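PDB 3S99: purine-binding protein BAB2_0673 from Brucella melitensis biovar Abortus, which binds adenine and probably other purines such as guanine, and may form part of an ABC-type uptake system for them. Local coordinates for residues Val209-Gln214 / Lys231-Ala236. Numbering follows the deposited sequence.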
ATOM      1  N   VAL A 209       3.865  21.016   9.795  1.00 28.77           N
ATOM      2  CA  VAL A 209       2.770  20.343   9.065  1.00 26.70           C
ATOM      3  C   VAL A 209       1.649  20.055  10.048  1.00 26.37           C
ATOM      4  O   VAL A 209       1.907  19.870  11.222  1.00 25.67           O
ATOM      5  CB  VAL A 209       3.181  19.020   8.359  1.00 25.77           C
ATOM      6  CG1 VAL A 209       4.429  19.231   7.466  1.00 24.98           C
ATOM      7  CG2 VAL A 209       3.366  17.872   9.360  1.00 23.49           C
ATOM      8  N   ASP A 210       0.406  20.025   9.582  1.00 25.91           N
ATOM      9  CA  ASP A 210      -0.676  19.703  10.505  1.00 26.06           C
ATOM     10  C   ASP A 210      -1.452  18.428  10.148  1.00 24.58           C
ATOM     11  O   ASP A 210      -2.440  18.100  10.804  1.00 24.82           O
ATOM     12  CB  ASP A 210      -1.552  20.945  10.767  1.00 27.50           C
ATOM     13  CG  ASP A 210      -2.233  21.477   9.521  1.00 28.31           C
ATOM     14  OD1 ASP A 210      -2.125  20.849   8.452  1.00 26.48           O
ATOM     15  OD2 ASP A 210      -2.888  22.529   9.622  1.00 27.99           O
ATOM     16  N   ILE A 211      -0.953  17.681   9.154  1.00 23.13           N
ATOM     17  CA  ILE A 211      -1.429  16.335   8.819  1.00 21.52           C
ATOM     18  C   ILE A 211      -0.213  15.420   8.569  1.00 20.53           C
ATOM     19  O   ILE A 211       0.769  15.858   7.984  1.00 20.64           O
ATOM     20  CB  ILE A 211      -2.346  16.340   7.532  1.00 21.23           C
ATOM     21  CG1 ILE A 211      -3.592  17.227   7.728  1.00 22.89           C
ATOM     22  CG2 ILE A 211      -2.810  14.915   7.170  1.00 19.68           C
ATOM     23  CD1 ILE A 211      -4.763  16.529   8.441  1.00 22.86           C
ATOM     24  N   ILE A 212      -0.272  14.167   9.021  1.00 19.63           N
ATOM     25  CA  ILE A 212       0.812  13.181   8.784  1.00 18.53           C
ATOM     26  C   ILE A 212       0.280  11.993   8.004  1.00 17.29           C
ATOM     27  O   ILE A 212      -0.820  11.479   8.260  1.00 16.18           O
ATOM     28  CB  ILE A 212       1.451  12.685  10.087  1.00 19.32           C
ATOM     29  CG1 ILE A 212       2.314  13.777  10.733  1.00 19.94           C
ATOM     30  CG2 ILE A 212       2.281  11.421   9.841  1.00 19.79           C
ATOM     31  CD1 ILE A 212       3.517  14.258   9.891  1.00 19.49           C
ATOM     32  N   THR A 213       1.046  11.580   7.019  1.00 16.65           N
ATOM     33  CA  THR A 213       0.720  10.396   6.281  1.00 16.48           C
ATOM     34  C   THR A 213       2.007   9.728   5.846  1.00 16.62           C
ATOM     35  O   THR A 213       3.072  10.379   5.783  1.00 17.06           O
ATOM     36  CB  THR A 213      -0.129  10.766   5.023  1.00 16.42           C
ATOM     37  OG1 THR A 213      -0.699   9.571   4.468  1.00 16.17           O
ATOM     38  CG2 THR A 213       0.724  11.435   4.011  1.00 14.61           C
ATOM     39  N   GLN A 214       1.907   8.469   5.462  1.00 15.96           N
ATOM     40  CA  GLN A 214       3.120   7.663   5.200  1.00 16.73           C
ATOM     41  C   GLN A 214       2.954   6.586   4.147  1.00 15.68           C
ATOM     42  O   GLN A 214       1.844   6.136   3.888  1.00 15.49           O
ATOM     43  CB  GLN A 214       3.590   6.984   6.482  1.00 17.26           C
ATOM     44  CG  GLN A 214       2.736   5.779   6.852  1.00 17.42           C
ATOM     45  CD  GLN A 214       2.983   5.302   8.238  1.00 19.65           C
ATOM     46  OE1 GLN A 214       2.931   6.090   9.200  1.00 21.40           O
ATOM     47  NE2 GLN A 214       3.224   3.997   8.378  1.00 18.39           N
ATOM     48  N   LYS A 231      -3.322  15.181  13.454  1.00 22.93           N
ATOM     49  CA  LYS A 231      -4.171  14.216  12.802  1.00 22.44           C
ATOM     50  C   LYS A 231      -3.414  13.524  11.659  1.00 20.30           C
ATOM     51  O   LYS A 231      -2.525  14.108  11.026  1.00 19.24           O
ATOM     52  CB  LYS A 231      -5.485  14.878  12.354  1.00 22.49           C
ATOM     53  CG  LYS A 231      -6.332  15.355  13.574  1.00 25.26           C
ATOM     54  CD  LYS A 231      -7.789  15.629  13.246  1.00 25.32           C
ATOM     55  CE  LYS A 231      -8.661  15.951  14.520  1.00 26.18           C
ATOM     56  NZ  LYS A 231     -10.041  16.503  14.188  1.00 25.24           N
ATOM     57  N   ALA A 232      -3.743  12.268  11.425  1.00 19.53           N
ATOM     58  CA  ALA A 232      -2.928  11.420  10.543  1.00 19.32           C
ATOM     59  C   ALA A 232      -3.745  10.343   9.844  1.00 18.72           C
ATOM     60  O   ALA A 232      -4.898  10.082  10.209  1.00 19.14           O
ATOM     61  CB  ALA A 232      -1.796  10.772  11.385  1.00 19.30           C
ATOM     62  N   PHE A 233      -3.160   9.715   8.838  1.00 18.12           N
ATOM     63  CA  PHE A 233      -3.801   8.554   8.189  1.00 17.34           C
ATOM     64  C   PHE A 233      -3.033   7.280   8.523  1.00 17.97           C
ATOM     65  O   PHE A 233      -1.811   7.255   8.477  1.00 18.57           O
ATOM     66  CB  PHE A 233      -3.888   8.765   6.679  1.00 16.08           C
ATOM     67  CG  PHE A 233      -4.661  10.036   6.290  1.00 15.47           C
ATOM     68  CD1 PHE A 233      -6.047  10.039   6.259  1.00 14.47           C
ATOM     69  CD2 PHE A 233      -3.986  11.211   5.981  1.00 13.27           C
ATOM     70  CE1 PHE A 233      -6.779  11.215   5.913  1.00 11.84           C
ATOM     71  CE2 PHE A 233      -4.681  12.368   5.607  1.00 13.18           C
ATOM     72  CZ  PHE A 233      -6.065  12.385   5.596  1.00 13.42           C
ATOM     73  N   GLY A 234      -3.755   6.213   8.856  1.00 18.22           N
ATOM     74  CA  GLY A 234      -3.137   4.908   8.958  1.00 18.46           C
ATOM     75  C   GLY A 234      -2.816   4.322   7.604  1.00 17.79           C
ATOM     76  O   GLY A 234      -3.365   4.735   6.580  1.00 17.61           O
ATOM     77  N   GLN A 235      -1.942   3.319   7.621  1.00 16.66           N
ATOM     78  CA  GLN A 235      -1.406   2.723   6.420  1.00 16.35           C
ATOM     79  C   GLN A 235      -1.509   1.221   6.479  1.00 16.03           C
ATOM     80  O   GLN A 235      -1.002   0.624   7.421  1.00 16.49           O
ATOM     81  CB  GLN A 235       0.082   3.100   6.311  1.00 17.23           C
ATOM     82  CG  GLN A 235       0.890   2.462   5.141  1.00 15.59           C
ATOM     83  CD  GLN A 235       0.427   2.813   3.749  1.00 16.64           C
ATOM     84  OE1 GLN A 235      -0.566   3.559   3.532  1.00 16.07           O
ATOM     85  NE2 GLN A 235       1.164   2.289   2.765  1.00 14.82           N
ATOM     86  N   ALA A 236      -2.151   0.629   5.478  1.00 15.49           N
ATOM     87  CA  ALA A 236      -2.251  -0.810   5.295  1.00 15.66           C
ATOM     88  C   ALA A 236      -3.321  -1.381   6.201  1.00 17.46           C
ATOM     89  O   ALA A 236      -4.162  -2.196   5.763  1.00 17.21           O
ATOM     90  CB  ALA A 236      -0.878  -1.510   5.586  1.00 14.91           C
TER
HETATM   91  O   HOH W   1      -4.150  17.978  12.887  1.00 22.36           O
HETATM   92  O   HOH W   2      -0.490   7.377   5.981  1.00 13.94           O
HETATM   93  O   HOH W   3       0.939   8.241   8.985  1.00 21.76           O
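Ile211 sets its CG2 methyl 3.5 Å from CE2 of Phe233, an oblique approach to the ring. The torsions account for the meeting: CG2 of Ile211 stands anti to its backbone N, while the Phe233 ring swings back beside its own N (chi1 -58°), towards the start of the strand. Thr213 reaches the same ring from further along, its OG1 4.0 Å from CD2 of Phe233, again obliquely. Helix 132-146 covers this face, with Gln139 against Phe233 and Arg136 against Thr213. On the other face Ile212 and Ala232 meet through their CB atoms, and the rest of the Ile212 side chain turns away to Leu204 and Ile205 of helix 194-206.

Two backbone bonds bracket Ala232: Ile212 N donates to Lys231 O at 3.0 Å, and Ile212 O accepts from Phe233 N at nearly the same length, the latter with a C=O...N angle of 168°. This alternation around one residue is the parallel pattern, in keeping with strands that run nearly parallel. Beyond it the strands part, and water takes over: water 2 accepts from Gln214 N (2.7 Å), is 2.8 Å from Phe233 O, to which it can donate, and is also hydrogen-bonded to Thr213 OG1.

Past this opening, the extended side chain of Gln214 crosses Gln235, CG to CB 3.8 Å, with amide planes 44° apart. Its NE2 is held by the carbonyls of Thr216 and Ser218, fixing the amide beside the loop that carries Asp217. The Gln235 side chain lies about 4 Å from the bound adenine, nearest atoms. The pair of strands, linked by helix 220-227, is a beta-alpha-beta unit in one lobe of the periplasmic-binding-protein fold, its C-terminal ends directed at the purine pocket.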